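Local coordinates for LPXTG cell wall surface protein (Streptococcus gordonii, PDB 7AVK) that probably serves as a wall-anchored adhesin whose tandem SHIRT domains, of which this is the tenth, set how far its binding end projects from the bacterial surface, at residues A[23-28]-A[43-48]; A[2-7]-A[27-32]. All coordinates share one frame; numbering follows the deposited sequence. Where two conformers were deposited one is given.

Contact 1: residues A[23-28]-A[43-48]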
loop_
_atom_site.group_PDB
_atom_site.type_symbol
_atom_site.label_atom_id
_atom_site.label_comp_id
_atom_site.label_asym_id
_atom_site.label_seq_id
_atom_site.Cartn_x
_atom_site.Cartn_y
_atom_site.Cartn_z
ATOM N N LYS A 23 1.446 7.039 -7.057
ATOM C CA LYS A 23 0.847 5.802 -7.544
ATOM C C LYS A 23 1.909 4.837 -8.079
ATOM O O LYS A 23 1.785 3.620 -7.915
ATOM C CB LYS A 23 -0.216 6.068 -8.613
ATOM C CG LYS A 23 -1.390 6.894 -8.158
ATOM C CD LYS A 23 -2.202 7.378 -9.504
ATOM C CE LYS A 23 -3.447 8.069 -9.106
ATOM N NZ LYS A 23 -4.061 8.616 -10.333
ATOM N N ALA A 24 2.951 5.374 -8.729
ATOM C CA ALA A 24 3.980 4.545 -9.322
ATOM C C ALA A 24 4.794 3.760 -8.288
ATOM O O ALA A 24 5.537 2.842 -8.669
ATOM C CB ALA A 24 4.912 5.422 -10.141
ATOM N N LEU A 25 4.686 4.117 -7.011
ATOM C CA LEU A 25 5.353 3.392 -5.948
ATOM C C LEU A 25 4.550 2.195 -5.441
ATOM O O LEU A 25 4.981 1.501 -4.521
ATOM C CB LEU A 25 5.705 4.348 -4.802
ATOM C CG LEU A 25 6.651 5.458 -5.183
ATOM C CD1 LEU A 25 6.692 6.535 -4.079
ATOM C CD2 LEU A 25 8.033 4.909 -5.500
ATOM N N LEU A 26 3.376 1.939 -6.025
ATOM C CA LEU A 26 2.556 0.816 -5.570
ATOM C C LEU A 26 3.307 -0.495 -5.784
ATOM O O LEU A 26 3.707 -0.782 -6.938
ATOM C CB LEU A 26 1.237 0.791 -6.336
ATOM C CG LEU A 26 0.200 -0.174 -5.756
ATOM C CD1 LEU A 26 -0.313 0.320 -4.433
ATOM C CD2 LEU A 26 -0.939 -0.362 -6.749
ATOM N N PRO A 27 3.492 -1.315 -4.767
ATOM C CA PRO A 27 4.228 -2.576 -4.967
ATOM C C PRO A 27 3.434 -3.573 -5.810
ATOM O O PRO A 27 2.196 -3.562 -5.844
ATOM C CB PRO A 27 4.410 -3.130 -3.553
ATOM C CG PRO A 27 4.375 -1.897 -2.687
ATOM C CD PRO A 27 3.291 -1.036 -3.324
ATOM N N VAL A 28 4.176 -4.501 -6.411
ATOM C CA VAL A 28 3.582 -5.614 -7.118
ATOM C C VAL A 28 2.876 -6.558 -6.142
ATOM O O VAL A 28 3.149 -6.587 -4.944
ATOM C CB VAL A 28 4.589 -6.354 -8.005
ATOM C CG1 VAL A 28 5.240 -5.421 -8.994
ATOM C CG2 VAL A 28 5.633 -7.109 -7.183
ATOM N N GLN A 43 6.973 -2.670 1.531
ATOM C CA GLN A 43 7.190 -1.254 1.729
ATOM C C GLN A 43 7.266 -0.540 0.389
ATOM O O GLN A 43 7.952 -1.025 -0.533
ATOM C CB GLN A 43 8.471 -0.983 2.498
ATOM C CG GLN A 43 8.421 -1.391 3.959
ATOM C CD GLN A 43 7.497 -0.489 4.695
ATOM O OE1 GLN A 43 6.504 -0.946 5.350
ATOM N NE2 GLN A 43 7.793 0.807 4.669
ATOM N N PRO A 44 6.671 0.638 0.242
ATOM C CA PRO A 44 6.983 1.474 -0.935
ATOM C C PRO A 44 8.484 1.736 -0.961
ATOM O O PRO A 44 9.087 1.972 0.085
ATOM C CB PRO A 44 6.170 2.762 -0.708
ATOM C CG PRO A 44 5.064 2.288 0.337
ATOM C CD PRO A 44 5.774 1.310 1.186
ATOM N N SER A 45 9.080 1.772 -2.153
ATOM C CA SER A 45 10.553 1.888 -2.299
ATOM C C SER A 45 11.015 3.261 -1.817
ATOM O O SER A 45 12.172 3.398 -1.440
ATOM C CB SER A 45 10.983 1.607 -3.689
ATOM O OG SER A 45 10.429 2.543 -4.582
ATOM N N GLN A 46 10.147 4.258 -1.910
ATOM C CA GLN A 46 10.354 5.599 -1.341
ATOM C C GLN A 46 9.156 5.875 -0.429
ATOM O O GLN A 46 8.044 5.490 -0.784
ATOM C CB GLN A 46 10.459 6.666 -2.429
ATOM C CG GLN A 46 11.542 6.382 -3.447
ATOM C CD GLN A 46 12.928 6.402 -2.846
ATOM O OE1 GLN A 46 13.179 7.020 -1.821
ATOM N NE2 GLN A 46 13.835 5.669 -3.468
ATOM N N THR A 47 9.358 6.518 0.705
ATOM C CA THR A 47 8.253 6.829 1.635
ATOM C C THR A 47 7.997 8.325 1.703
ATOM O O THR A 47 7.163 8.728 2.498
ATOM C CB THR A 47 8.508 6.190 2.998
ATOM O OG1 THR A 47 9.789 6.656 3.416
ATOM C CG2 THR A 47 8.457 4.684 2.932
ATOM N N GLU A 48 8.658 9.123 0.873
ATOM C CA GLU A 48 8.443 10.576 0.814
ATOM C C GLU A 48 8.533 10.980 -0.658
ATOM O O GLU A 48 9.494 10.535 -1.313
ATOM C CB GLU A 48 9.456 11.306 1.692
ATOM C CG GLU A 48 9.092 12.733 2.029
ATOM C CD GLU A 48 10.079 13.399 2.974
ATOM O OE1 GLU A 48 11.269 13.032 2.937
ATOM O OE2 GLU A 48 9.663 14.269 3.753
HETATM O O HOH W 1 7.579 0.655 -4.334
#
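Leu25 reaches across to Pro44, Ser45 and Gln46 where two loops of the SHIRT domain run beside each other, the one after helix 20-23 and the one between strands 38-39 and 48-50. Leu25 stands third in a type I beta turn from Lys23 to Leu26, closed by the Leu26 N to Lys23 O bond, and the turn presents its side chain to the other loop. CG stands anti to the carbonyl carbon (chi1 -62°), which carries the branch toward residues 43-48; the two methyls then meet different partners. CD2 meets the hydroxyl of Ser45, at 3.5 Å from OG; CD1 lies 3.7 Å from the carbonyl O of Gln46. The Leu25 side chain crosses that of Gln46 obliquely, its nearest approach being CD1 to Gln46 CB at 4.1 Å, and the Gln46 chain bends at chi2 so that its amide leads off. Behind the methyls, Leu25 CB faces Pro44 CB at 4.4 Å, an apolar pair that continues inward as both residues pack on Trp79 of strand 73-82. Pro27 approaches more loosely, CG 4.3 Å from Gln43 O, and also touches Tyr61 of strand 55-61. Gln43 starts away from residues 23-28, and its OE1 hydrogen-bonds the N of a bound isothiocyanate. The polar tie between the loops is indirect: water 1 donates to Leu25 O at 2.7 Å and accepts from Ser45 N at 2.9 Å.

Contact 2: residues A[2-7]-A[27-32]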
loop_
_atom_site.group_PDB
_atom_site.type_symbol
_atom_site.label_atom_id
_atom_site.label_comp_id
_atom_site.label_asym_id
_atom_site.label_seq_id
_atom_site.Cartn_x
_atom_site.Cartn_y
_atom_site.Cartn_z
ATOM N N THR A 2 -4.401 -21.478 -4.431
ATOM C CA THR A 2 -3.381 -20.440 -4.376
ATOM C C THR A 2 -4.047 -19.090 -4.173
ATOM O O THR A 2 -5.129 -18.821 -4.699
ATOM C CB THR A 2 -2.557 -20.450 -5.665
ATOM O OG1 THR A 2 -2.105 -21.787 -5.908
ATOM C CG2 THR A 2 -1.367 -19.547 -5.543
ATOM N N HIS A 3 -3.410 -18.244 -3.369
ATOM C CA HIS A 3 -3.895 -16.886 -3.134
ATOM C C HIS A 3 -2.788 -15.874 -3.391
ATOM O O HIS A 3 -1.637 -16.221 -3.620
ATOM C CB HIS A 3 -4.433 -16.758 -1.715
ATOM C CG HIS A 3 -5.658 -17.567 -1.488
ATOM N ND1 HIS A 3 -6.877 -17.230 -2.044
ATOM C CD2 HIS A 3 -5.856 -18.689 -0.754
ATOM C CE1 HIS A 3 -7.772 -18.128 -1.655
ATOM N NE2 HIS A 3 -7.178 -19.020 -0.878
ATOM N N LYS A 4 -3.169 -14.597 -3.371
ATOM C CA LYS A 4 -2.252 -13.502 -3.570
ATOM C C LYS A 4 -2.568 -12.401 -2.567
ATOM O O LYS A 4 -3.660 -12.354 -2.000
ATOM C CB LYS A 4 -2.315 -12.974 -4.981
ATOM C CG LYS A 4 -3.640 -12.391 -5.367
ATOM C CD LYS A 4 -3.673 -11.984 -6.826
ATOM C CE LYS A 4 -5.102 -11.629 -7.303
ATOM N NZ LYS A 4 -5.268 -11.726 -8.781
ATOM N N ALA A 5 -1.616 -11.498 -2.406
ATOM C CA ALA A 5 -1.812 -10.281 -1.641
ATOM C C ALA A 5 -1.532 -9.113 -2.578
ATOM O O ALA A 5 -0.515 -9.086 -3.297
ATOM C CB ALA A 5 -0.882 -10.201 -0.453
ATOM N N VAL A 6 -2.436 -8.163 -2.584
ATOM C CA VAL A 6 -2.339 -6.970 -3.392
ATOM C C VAL A 6 -2.259 -5.745 -2.495
ATOM O O VAL A 6 -2.634 -5.782 -1.320
ATOM C CB VAL A 6 -3.506 -6.834 -4.401
ATOM C CG1 VAL A 6 -3.728 -8.181 -5.128
ATOM C CG2 VAL A 6 -4.769 -6.307 -3.760
ATOM N N HIS A 7 -1.807 -4.637 -3.095
ATOM C CA HIS A 7 -1.637 -3.370 -2.424
ATOM C C HIS A 7 -2.517 -2.330 -3.089
ATOM O O HIS A 7 -2.672 -2.330 -4.314
ATOM C CB HIS A 7 -0.172 -2.912 -2.472
ATOM C CG HIS A 7 0.803 -3.936 -1.921
ATOM N ND1 HIS A 7 1.218 -5.044 -2.620
ATOM C CD2 HIS A 7 1.442 -4.005 -0.727
ATOM C CE1 HIS A 7 2.079 -5.727 -1.870
ATOM N NE2 HIS A 7 2.222 -5.144 -0.680
ATOM N N PRO A 27 3.492 -1.315 -4.767
ATOM C CA PRO A 27 4.228 -2.576 -4.967
ATOM C C PRO A 27 3.434 -3.573 -5.810
ATOM O O PRO A 27 2.196 -3.562 -5.844
ATOM C CB PRO A 27 4.410 -3.130 -3.553
ATOM C CG PRO A 27 4.375 -1.897 -2.687
ATOM C CD PRO A 27 3.291 -1.036 -3.324
ATOM N N VAL A 28 4.176 -4.501 -6.411
ATOM C CA VAL A 28 3.582 -5.614 -7.118
ATOM C C VAL A 28 2.876 -6.558 -6.142
ATOM O O VAL A 28 3.149 -6.587 -4.944
ATOM C CB VAL A 28 4.589 -6.354 -8.005
ATOM C CG1 VAL A 28 5.240 -5.421 -8.994
ATOM C CG2 VAL A 28 5.633 -7.109 -7.183
ATOM N N ASP A 29 1.977 -7.375 -6.697
ATOM C CA ASP A 29 1.308 -8.387 -5.916
ATOM C C ASP A 29 2.313 -9.413 -5.418
ATOM O O ASP A 29 3.280 -9.757 -6.098
ATOM C CB ASP A 29 0.271 -9.135 -6.768
ATOM C CG ASP A 29 -0.845 -8.238 -7.350
ATOM O OD1 ASP A 29 -1.032 -7.103 -6.905
ATOM O OD2 ASP A 29 -1.527 -8.756 -8.274
ATOM N N GLN A 30 2.035 -9.946 -4.242
ATOM C CA GLN A 30 2.731 -11.108 -3.703
ATOM C C GLN A 30 1.925 -12.343 -4.072
ATOM O O GLN A 30 0.772 -12.435 -3.738
ATOM C CB GLN A 30 2.885 -10.998 -2.192
ATOM C CG GLN A 30 3.637 -9.776 -1.754
ATOM C CD GLN A 30 3.735 -9.687 -0.244
ATOM O OE1 GLN A 30 3.543 -10.711 0.481
ATOM N NE2 GLN A 30 3.984 -8.513 0.261
ATOM N N THR A 31 2.551 -13.372 -4.691
ATOM C CA THR A 31 1.836 -14.494 -5.328
ATOM C C THR A 31 2.129 -15.843 -4.642
ATOM O O THR A 31 2.992 -15.991 -3.764
ATOM C CB THR A 31 2.180 -14.529 -6.822
ATOM O OG1 THR A 31 3.577 -14.698 -6.973
ATOM C CG2 THR A 31 1.712 -13.205 -7.456
ATOM N N ASP A 32 1.347 -16.845 -5.033
ATOM C CA ASP A 32 1.597 -18.271 -4.732
ATOM C C ASP A 32 1.223 -18.648 -3.292
ATOM O O ASP A 32 1.794 -19.586 -2.719
ATOM C CB ASP A 32 3.050 -18.697 -5.056
ATOM C CG ASP A 32 3.221 -19.214 -6.457
ATOM O OD1 ASP A 32 2.197 -19.360 -7.147
ATOM O OD2 ASP A 32 4.389 -19.454 -6.886
HETATM O O HOH W 2 -4.061 -8.940 -9.193
HETATM O O HOH W 3 -0.007 -5.119 -5.310
#
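Ala5 and Gln30 form an antiparallel hydrogen-bonded pair that joins strand 3-7 to 30-32, the outermost strand on this side of the mixed sheet of this SHIRT domain, a family placed in the ubiquitin clan. Ala5 N to Gln30 O and Gln30 N to Ala5 O are both 2.9 Å. The same oxygens take flanking CA-H contacts, Lys4 CA to Gln30 O at 3.2 Å being one. The tight end is at His7. Its rotamer sets CG beside the backbone N (chi1 -55°) and puts the imidazole against Pro27, whose CB sits squarely over one face, 3.9 Å from the ring centroid, in a CH-pi contact. The Gln30 amide comes to the ring edge with its plane turned 49° from that of the ring. Both groups are held from the 40-42 region: His7 NE2 bonds Thr42 N, and Gln30 NE2 bonds Thr40 O and Thr42 OG1.

On the other, wetter face, Asp29 lies alongside Val6 and Lys4, all pointing the same way. Val6 CG1 packs against the carboxylate, while Lys4 NZ stays 4.8 Å from Asp29 OD2 and reaches it through water 2. Water 3 lies in the His7 ring plane at the edge, 3.0 Å from ND1, and donates to Pro27 O and to Asp29 OD1, the latter at 2.7 Å.

In the fold
Contacts 1 and 2 follow one another along the chain, sharing Pro27 and Val28, with centres 15 Å apart. Contact 1 is a surface meeting of two loops nearer the middle of the domain, built from aliphatic packing and a single bridging water. Contact 2 lies farther out and is partly buried; there direct backbone bonds join the strands, waters bridge side chains beside them, and the charged pair Lys4 and Asp29 lies on the solvent side beside Val6. Pro27 ties the two together, turning toward residues 43-48 in one and toward strand 3-7 in the other. Just before it, Leu26 of segment 23-28 touches contact 2 directly, CD1 lying 3.5 Å from His7 O.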